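Local coordinates for carboxypeptidase 1 (Deinococcus radiodurans str. R1, PDB 5GIV), which probably releases amino acids one after another from the C-terminus of peptides, with broad specificity, as a zinc-dependent metallocarboxypeptidase, at residues 225-230 / 273-278; 388-391 / 395-398; 64-69 / 92-97. One frame throughout, in Å; residues are numbered along the deposited sequence.

From the N terminus, the first closure is contact 3, where helix 81-99 turns back on helix 64-75. Contact 1 follows: it brings the loop that follows helix 207-221 against the end of the metal-site helix 257-275, closing a loop that holds nearly all of the three-stranded sheet and most of that helix. Contact 2, between helix 381-393 and the loop that follows it, closes the shortest loop, of three residues. The three are in series, with no nesting or crossing. Contacts 1 and 3 come within about 13 Å at their nearest atoms, whereas contact 2 lies across the chain's centre from both. Local closures of different span thus tie together an outlying helical pair, the surroundings of the catalytic core and a helix terminus.

Contact 1: residues 225-230 / 273-278; sequences FRRGRQ and YEQGVD
Arg-227 and Gln-275 both carry CG beside the backbone N and anti to the carbonyl carbon, with chi1 of -53° and -77°, and from these starts the two chains run past each other in opposite directions. The Gln-275 chain stays extended beyond CG and carries its amide to the backbone of 225-230, while the Arg-227 chain bends at chi3 and delivers its guanidinium to the backbone of 273-278. Each side chain therefore binds the main chain of the other residue. The stronger bond is Arg-227 NH2 to Gln-275 O, 2.6 Å long and nearly straight at 168°. Its acceptor lies in the guanidinium plane, whereas the donor is tilted somewhat from the carbonyl plane. In return Gln-275 NE2 reaches Arg-227 O at 2.9 Å, a bent and weak bond. Between the two bonds the flat groups stack with their planes only moderately inclined; Gln-275 CG sits over one guanidinium face, and Gln-275 CB approaches Arg-227 NH2 to 3.3 Å.

Asp-224 links both partners from just before the first segment: its backbone N donates to Gln-275 OE1, and its carboxylate forms a salt bridge with Arg-227 NE. The arginine is thus held at two of its nitrogens, which fixes the rotation of the guanidinium, and its charge probably also suits the negative end of the helix dipole. Backbone bonds from Arg-227 to Val-246 and from Arg-229 to Ile-248 continue the arrangement onto strand 245-250. The Gln-275 side chain is about 9 Å from that of His-270. The arrangement joins a loop leading into the small sheet to the C-terminal end of the HExxH helix of an M32 metallopeptidase, on which His-266 and His-270 bind zinc together with Glu-296.

Contact 2: residues 388-391 / 395-398; sequences AYEQ and LRAP
Ala-397 O is gripped by two nitrogens of Arg-396, the residue whose aliphatic stem packs against Glu-390. Arg-396 NE meets Ala-397 O at 3.0 Å, and NH2 reaches the same oxygen, which lies close to the guanidinium plane, at 3.1 Å. A bend at chi3 (-69°) turns the guanidinium onto the carbonyl of the next residue. Glu-390 lies alongside and points the same way: its CG is 3.7 Å from Arg-396 CB, and its OE2 is 3.4 Å from Arg-396 CD. The charged ends do not close into a salt bridge, since Glu-390 OE2 stays 4.5 Å from Arg-396 NH1, so any electrostatic attraction is probably modest. This is the C-terminal end of helix 381-393, where the chain reverses and passes back beside the last turn, with Leu-395 CA only 4.6 Å from Glu-390 CA. Leu-395 O comes 3.5 Å from Tyr-389 CB and lies at the edge of the ring, near its plane; the backbone oxygens of these two residues face each other as acceptors. The Tyr-389 ring leads away into the interior, its OH hydrogen-bonded to His-360 and Arg-364, while the Leu-395 side chain packs on Leu-347.

Contact 3: residues 64-69 / 92-97; sequences AGYGKL and QDFEKA
Residues 64-69 and 92-97 are helical and run in roughly opposite directions, coming closest at Gly-67 and Phe-94, whose CA atoms are 7.1 Å apart. They belong to helices 64-75 and 81-99, consecutive in the chain, which form an antiparallel helical hairpin. The close approach is consistent with a glycine at Gly-67, which offers its bare backbone to the ring of the facing helix. Phe-94 sends its ring across with CG anti to the backbone N (chi1 -173°), and Gly-67 CA lies over one face of it in a CH-pi contact, 4.0 Å from the ring centroid and offset toward the rim. Tyr-66, one residue earlier, flanks the same ring obliquely. The two aromatic side chains slide past each other in opposite directions, with centroids 5.8 Å apart and planes at 72°. Beyond the hairpin Tyr-66 also packs on helix 8-36: its ring stacks with His-16 and its OH is hydrogen-bonded to Trp-17. Across the pair itself the contact is apolar: Tyr-66 CD2 meets Phe-94 CD2 at 3.8 Å, with Tyr-66 CE2 3.9 Å from the same Phe-94 CD2.

Contact 1: residues 225-230 / 273-278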
loop_
_atom_site.group_PDB
_atom_site.type_symbol
_atom_site.label_atom_id
_atom_site.label_comp_id
_atom_site.label_asym_id
_atom_site.label_seq_id
_atom_site.Cartn_x
_atom_site.Cartn_y
_atom_site.Cartn_z
ATOM N N PHE A 225 -8.145 -1.686 -15.200
ATOM C CA PHE A 225 -6.908 -1.767 -14.434
ATOM C C PHE A 225 -6.178 -0.435 -14.356
ATOM O O PHE A 225 -5.250 -0.299 -13.549
ATOM C CB PHE A 225 -5.987 -2.826 -15.033
ATOM C CG PHE A 225 -6.374 -4.233 -14.671
ATOM C CD1 PHE A 225 -5.945 -4.802 -13.476
ATOM C CD2 PHE A 225 -7.164 -4.990 -15.522
ATOM C CE1 PHE A 225 -6.299 -6.100 -13.140
ATOM C CE2 PHE A 225 -7.520 -6.288 -15.193
ATOM C CZ PHE A 225 -7.091 -6.841 -13.998
ATOM N N ARG A 226 -6.596 0.568 -15.118
ATOM C CA ARG A 226 -6.037 1.887 -14.875
ATOM C C ARG A 226 -6.646 2.534 -13.634
ATOM O O ARG A 226 -6.159 3.579 -13.188
ATOM C CB ARG A 226 -6.193 2.742 -16.139
ATOM C CG ARG A 226 -5.436 2.090 -17.321
ATOM C CD ARG A 226 -5.418 2.919 -18.609
ATOM N NE ARG A 226 -4.328 3.892 -18.624
ATOM C CZ ARG A 226 -4.457 5.136 -18.191
ATOM N NH1 ARG A 226 -3.426 5.966 -18.246
ATOM N NH2 ARG A 226 -5.607 5.526 -17.660
ATOM N N ARG A 227 -7.693 1.931 -13.070
ATOM C CA ARG A 227 -8.346 2.420 -11.863
ATOM C C ARG A 227 -8.489 1.311 -10.829
ATOM O O ARG A 227 -9.450 1.286 -10.061
ATOM C CB ARG A 227 -9.697 3.076 -12.168
ATOM C CG ARG A 227 -9.582 4.153 -13.231
ATOM C CD ARG A 227 -10.862 4.941 -13.465
ATOM N NE ARG A 227 -12.015 4.139 -13.850
ATOM C CZ ARG A 227 -13.183 4.178 -13.216
ATOM N NH1 ARG A 227 -13.345 4.981 -12.163
ATOM N NH2 ARG A 227 -14.185 3.425 -13.644
ATOM N N GLY A 228 -7.539 0.390 -10.796
ATOM C CA GLY A 228 -7.592 -0.690 -9.836
ATOM C C GLY A 228 -6.476 -1.679 -10.078
ATOM O O GLY A 228 -5.617 -1.494 -10.946
ATOM N N ARG A 229 -6.510 -2.744 -9.290
ATOM C CA ARG A 229 -5.552 -3.835 -9.404
ATOM C C ARG A 229 -6.048 -4.972 -8.524
ATOM O O ARG A 229 -6.976 -4.806 -7.729
ATOM C CB ARG A 229 -4.135 -3.396 -8.998
ATOM C CG ARG A 229 -4.036 -2.825 -7.597
ATOM C CD ARG A 229 -2.577 -2.634 -7.152
ATOM N NE ARG A 229 -1.868 -3.904 -6.981
ATOM C CZ ARG A 229 -1.009 -4.402 -7.860
ATOM N NH1 ARG A 229 -0.729 -3.745 -8.980
ATOM N NH2 ARG A 229 -0.430 -5.568 -7.622
ATOM N N GLN A 230 -5.396 -6.128 -8.664
ATOM C CA GLN A 230 -5.702 -7.324 -7.891
ATOM C C GLN A 230 -4.436 -7.833 -7.210
ATOM O O GLN A 230 -3.345 -7.757 -7.780
ATOM C CB GLN A 230 -6.300 -8.438 -8.778
ATOM C CG GLN A 230 -6.669 -9.708 -7.999
ATOM C CD GLN A 230 -7.304 -10.805 -8.860
ATOM O OE1 GLN A 230 -8.337 -11.366 -8.494
ATOM N NE2 GLN A 230 -6.690 -11.113 -9.995
ATOM N N TYR A 273 -19.228 -2.256 -9.953
ATOM C CA TYR A 273 -20.213 -1.355 -9.377
ATOM C C TYR A 273 -19.565 -0.031 -8.975
ATOM O O TYR A 273 -20.011 1.044 -9.393
ATOM C CB TYR A 273 -20.887 -2.049 -8.196
ATOM C CG TYR A 273 -22.020 -1.298 -7.552
ATOM C CD1 TYR A 273 -22.486 -0.094 -8.073
ATOM C CD2 TYR A 273 -22.614 -1.788 -6.407
ATOM C CE1 TYR A 273 -23.522 0.589 -7.467
ATOM C CE2 TYR A 273 -23.638 -1.126 -5.804
ATOM C CZ TYR A 273 -24.095 0.066 -6.327
ATOM O OH TYR A 273 -25.132 0.715 -5.693
ATOM N N GLU A 274 -18.519 -0.093 -8.144
ATOM C CA GLU A 274 -17.856 1.127 -7.689
ATOM C C GLU A 274 -17.234 1.889 -8.855
ATOM O O GLU A 274 -17.283 3.125 -8.894
ATOM C CB GLU A 274 -16.783 0.795 -6.642
ATOM C CG GLU A 274 -17.320 0.224 -5.332
ATOM C CD GLU A 274 -18.118 1.217 -4.510
ATOM O OE1 GLU A 274 -18.950 0.775 -3.691
ATOM O OE2 GLU A 274 -17.921 2.439 -4.671
ATOM N N GLN A 275 -16.616 1.173 -9.800
ATOM C CA GLN A 275 -15.966 1.839 -10.925
ATOM C C GLN A 275 -16.964 2.493 -11.867
ATOM O O GLN A 275 -16.567 3.330 -12.681
ATOM C CB GLN A 275 -15.082 0.857 -11.704
ATOM C CG GLN A 275 -13.736 0.543 -11.020
ATOM C CD GLN A 275 -12.774 -0.223 -11.918
ATOM O OE1 GLN A 275 -13.182 -0.883 -12.887
ATOM N NE2 GLN A 275 -11.489 -0.141 -11.600
ATOM N N GLY A 276 -18.239 2.128 -11.790
ATOM C CA GLY A 276 -19.247 2.773 -12.606
ATOM C C GLY A 276 -19.914 3.987 -11.990
ATOM O O GLY A 276 -20.691 4.665 -12.672
ATOM N N VAL A 277 -19.645 4.289 -10.718
ATOM C CA VAL A 277 -20.288 5.439 -10.102
ATOM C C VAL A 277 -19.941 6.686 -10.898
ATOM O O VAL A 277 -18.808 6.854 -11.373
ATOM C CB VAL A 277 -19.879 5.582 -8.628
ATOM C CG1 VAL A 277 -20.392 6.898 -8.075
ATOM C CG2 VAL A 277 -20.424 4.421 -7.801
ATOM N N ASP A 278 -20.940 7.538 -11.107
ATOM C CA ASP A 278 -20.733 8.737 -11.902
ATOM C C ASP A 278 -19.634 9.619 -11.314
ATOM O O ASP A 278 -19.602 9.879 -10.109
ATOM C CB ASP A 278 -22.028 9.531 -12.013
ATOM C CG ASP A 278 -21.902 10.665 -12.990
ATOM O OD1 ASP A 278 -21.223 10.460 -14.018
ATOM O OD2 ASP A 278 -22.437 11.762 -12.728
#

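Contact 2: residues 388-391 / 395-398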
loop_
_atom_site.group_PDB
_atom_site.type_symbol
_atom_site.label_atom_id
_atom_site.label_comp_id
_atom_site.label_asym_id
_atom_site.label_seq_id
_atom_site.Cartn_x
_atom_site.Cartn_y
_atom_site.Cartn_z
ATOM N N ALA A 388 -28.841 -25.997 14.498
ATOM C CA ALA A 388 -29.428 -25.358 13.324
ATOM C C ALA A 388 -28.799 -25.870 12.030
ATOM O O ALA A 388 -29.476 -25.926 10.998
ATOM C CB ALA A 388 -29.295 -23.842 13.424
ATOM N N TYR A 389 -27.501 -26.207 12.046
ATOM C CA TYR A 389 -26.883 -26.779 10.852
ATOM C C TYR A 389 -27.436 -28.172 10.562
ATOM O O TYR A 389 -27.723 -28.496 9.403
ATOM C CB TYR A 389 -25.353 -26.796 10.992
ATOM C CG TYR A 389 -24.686 -25.688 10.210
ATOM C CD1 TYR A 389 -24.694 -24.380 10.676
ATOM C CD2 TYR A 389 -24.074 -25.944 8.996
ATOM C CE1 TYR A 389 -24.106 -23.362 9.948
ATOM C CE2 TYR A 389 -23.479 -24.938 8.268
ATOM C CZ TYR A 389 -23.494 -23.651 8.742
ATOM O OH TYR A 389 -22.902 -22.653 7.998
ATOM N N GLU A 390 -27.621 -29.006 11.593
ATOM C CA GLU A 390 -28.269 -30.298 11.364
ATOM C C GLU A 390 -29.671 -30.109 10.802
ATOM O O GLU A 390 -30.069 -30.795 9.852
ATOM C CB GLU A 390 -28.328 -31.122 12.648
ATOM C CG GLU A 390 -26.985 -31.523 13.200
ATOM C CD GLU A 390 -27.122 -32.387 14.433
ATOM O OE1 GLU A 390 -27.822 -33.424 14.348
ATOM O OE2 GLU A 390 -26.540 -32.021 15.485
ATOM N N GLN A 391 -30.430 -29.167 11.368
ATOM C CA GLN A 391 -31.797 -28.946 10.915
ATOM C C GLN A 391 -31.839 -28.389 9.497
ATOM O O GLN A 391 -32.614 -28.868 8.664
ATOM C CB GLN A 391 -32.494 -27.969 11.862
ATOM C CG GLN A 391 -33.777 -27.373 11.298
ATOM C CD GLN A 391 -34.364 -26.272 12.179
ATOM O OE1 GLN A 391 -33.858 -25.988 13.270
ATOM N NE2 GLN A 391 -35.401 -25.605 11.674
ATOM N N LEU A 395 -26.228 -31.694 8.228
ATOM C CA LEU A 395 -24.980 -32.202 8.784
ATOM C C LEU A 395 -24.429 -31.163 9.743
ATOM O O LEU A 395 -24.892 -30.021 9.785
ATOM C CB LEU A 395 -23.953 -32.518 7.696
ATOM C CG LEU A 395 -23.170 -31.329 7.133
ATOM C CD1 LEU A 395 -22.062 -31.805 6.215
ATOM C CD2 LEU A 395 -24.072 -30.370 6.399
ATOM N N ARG A 396 -23.426 -31.568 10.509
ATOM C CA ARG A 396 -22.806 -30.668 11.462
ATOM C C ARG A 396 -21.293 -30.811 11.400
ATOM O O ARG A 396 -20.761 -31.863 11.032
ATOM C CB ARG A 396 -23.330 -30.897 12.882
ATOM C CG ARG A 396 -23.293 -32.311 13.378
ATOM C CD ARG A 396 -23.208 -32.259 14.879
ATOM N NE ARG A 396 -21.903 -31.736 15.295
ATOM C CZ ARG A 396 -21.631 -31.281 16.515
ATOM N NH1 ARG A 396 -22.582 -31.277 17.446
ATOM N NH2 ARG A 396 -20.408 -30.829 16.798
ATOM N N ALA A 397 -20.606 -29.726 11.744
ATOM C CA ALA A 397 -19.159 -29.743 11.750
ATOM C C ALA A 397 -18.646 -30.633 12.886
ATOM O O ALA A 397 -19.354 -30.872 13.868
ATOM C CB ALA A 397 -18.615 -28.329 11.907
ATOM N N PRO A 398 -17.429 -31.168 12.751
ATOM C CA PRO A 398 -16.881 -32.031 13.809
ATOM C C PRO A 398 -16.538 -31.285 15.082
ATOM O O PRO A 398 -16.379 -31.917 16.134
ATOM C CB PRO A 398 -15.628 -32.631 13.159
ATOM C CG PRO A 398 -15.254 -31.655 12.100
ATOM C CD PRO A 398 -16.533 -31.075 11.588
#

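Contact 3: residues 64-69 / 92-97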
loop_
_atom_site.group_PDB
_atom_site.type_symbol
_atom_site.label_atom_id
_atom_site.label_comp_id
_atom_site.label_asym_id
_atom_site.label_seq_id
_atom_site.Cartn_x
_atom_site.Cartn_y
_atom_site.Cartn_z
ATOM N N ALA A 64 -19.292 20.354 14.114
ATOM C CA ALA A 64 -20.489 21.179 14.249
ATOM C C ALA A 64 -20.566 22.225 13.141
ATOM O O ALA A 64 -21.645 22.477 12.588
ATOM C CB ALA A 64 -20.523 21.842 15.627
ATOM N N GLY A 65 -19.436 22.854 12.807
ATOM C CA GLY A 65 -19.451 23.790 11.697
ATOM C C GLY A 65 -19.962 23.145 10.425
ATOM O O GLY A 65 -20.879 23.661 9.779
ATOM N N TYR A 66 -19.442 21.952 10.104
ATOM C CA TYR A 66 -19.930 21.206 8.947
ATOM C C TYR A 66 -21.433 20.974 9.041
ATOM O O TYR A 66 -22.162 21.156 8.056
ATOM C CB TYR A 66 -19.177 19.876 8.850
ATOM C CG TYR A 66 -19.745 18.858 7.873
ATOM C CD1 TYR A 66 -20.018 19.190 6.553
ATOM C CD2 TYR A 66 -20.004 17.556 8.283
ATOM C CE1 TYR A 66 -20.521 18.252 5.675
ATOM C CE2 TYR A 66 -20.513 16.616 7.411
ATOM C CZ TYR A 66 -20.769 16.965 6.111
ATOM O OH TYR A 66 -21.278 16.023 5.246
ATOM N N GLY A 67 -21.920 20.602 10.227
ATOM C CA GLY A 67 -23.352 20.423 10.398
ATOM C C GLY A 67 -24.121 21.694 10.105
ATOM O O GLY A 67 -25.210 21.655 9.525
ATOM N N LYS A 68 -23.556 22.840 10.491
ATOM C CA LYS A 68 -24.226 24.109 10.242
ATOM C C LYS A 68 -24.319 24.396 8.753
ATOM O O LYS A 68 -25.357 24.858 8.268
ATOM C CB LYS A 68 -23.494 25.239 10.983
ATOM N N LEU A 69 -23.247 24.115 8.005
ATOM C CA LEU A 69 -23.307 24.269 6.560
ATOM C C LEU A 69 -24.417 23.419 5.959
ATOM O O LEU A 69 -25.200 23.905 5.123
ATOM C CB LEU A 69 -21.957 23.888 5.936
ATOM C CG LEU A 69 -20.764 24.845 6.073
ATOM C CD1 LEU A 69 -20.239 24.949 7.503
ATOM C CD2 LEU A 69 -19.641 24.414 5.138
ATOM N N GLN A 92 -28.266 12.791 6.627
ATOM C CA GLN A 92 -28.581 11.493 7.214
ATOM C C GLN A 92 -27.330 10.830 7.777
ATOM O O GLN A 92 -27.370 10.249 8.868
ATOM C CB GLN A 92 -29.259 10.592 6.181
ATOM C CG GLN A 92 -30.655 11.061 5.797
ATOM C CD GLN A 92 -31.249 10.303 4.613
ATOM O OE1 GLN A 92 -30.606 9.427 4.024
ATOM N NE2 GLN A 92 -32.476 10.660 4.246
ATOM N N ASP A 93 -26.207 10.903 7.047
ATOM C CA ASP A 93 -24.950 10.399 7.594
ATOM C C ASP A 93 -24.550 11.209 8.819
ATOM O O ASP A 93 -24.140 10.654 9.845
ATOM C CB ASP A 93 -23.833 10.460 6.548
ATOM C CG ASP A 93 -24.108 9.602 5.319
ATOM O OD1 ASP A 93 -24.995 8.719 5.355
ATOM O OD2 ASP A 93 -23.404 9.805 4.306
ATOM N N PHE A 94 -24.694 12.531 8.740
ATOM C CA PHE A 94 -24.362 13.370 9.884
ATOM C C PHE A 94 -25.242 13.039 11.084
ATOM O O PHE A 94 -24.775 13.059 12.230
ATOM C CB PHE A 94 -24.490 14.843 9.510
ATOM C CG PHE A 94 -24.006 15.775 10.579
ATOM C CD1 PHE A 94 -24.859 16.206 11.582
ATOM C CD2 PHE A 94 -22.694 16.217 10.588
ATOM C CE1 PHE A 94 -24.408 17.070 12.570
ATOM C CE2 PHE A 94 -22.239 17.078 11.576
ATOM C CZ PHE A 94 -23.096 17.502 12.562
ATOM N N GLU A 95 -26.524 12.758 10.847
ATOM C CA GLU A 95 -27.415 12.405 11.945
ATOM C C GLU A 95 -26.934 11.153 12.671
ATOM O O GLU A 95 -26.721 11.173 13.888
ATOM C CB GLU A 95 -28.834 12.210 11.412
ATOM C CG GLU A 95 -29.820 11.653 12.426
ATOM C CD GLU A 95 -30.081 12.612 13.561
ATOM O OE1 GLU A 95 -29.821 13.825 13.377
ATOM O OE2 GLU A 95 -30.565 12.163 14.624
ATOM N N LYS A 96 -26.718 10.058 11.936
ATOM C CA LYS A 96 -26.314 8.813 12.594
ATOM C C LYS A 96 -24.918 8.923 13.194
ATOM O O LYS A 96 -24.655 8.360 14.262
ATOM C CB LYS A 96 -26.412 7.623 11.635
ATOM C CG LYS A 96 -25.739 7.792 10.300
ATOM C CD LYS A 96 -26.162 6.667 9.362
ATOM C CE LYS A 96 -27.664 6.686 9.076
ATOM N NZ LYS A 96 -28.058 5.503 8.237
ATOM N N ALA A 97 -24.011 9.650 12.536
ATOM C CA ALA A 97 -22.645 9.729 13.045
ATOM C C ALA A 97 -22.590 10.469 14.374
ATOM O O ALA A 97 -21.755 10.144 15.226
ATOM C CB ALA A 97 -21.734 10.404 12.026
#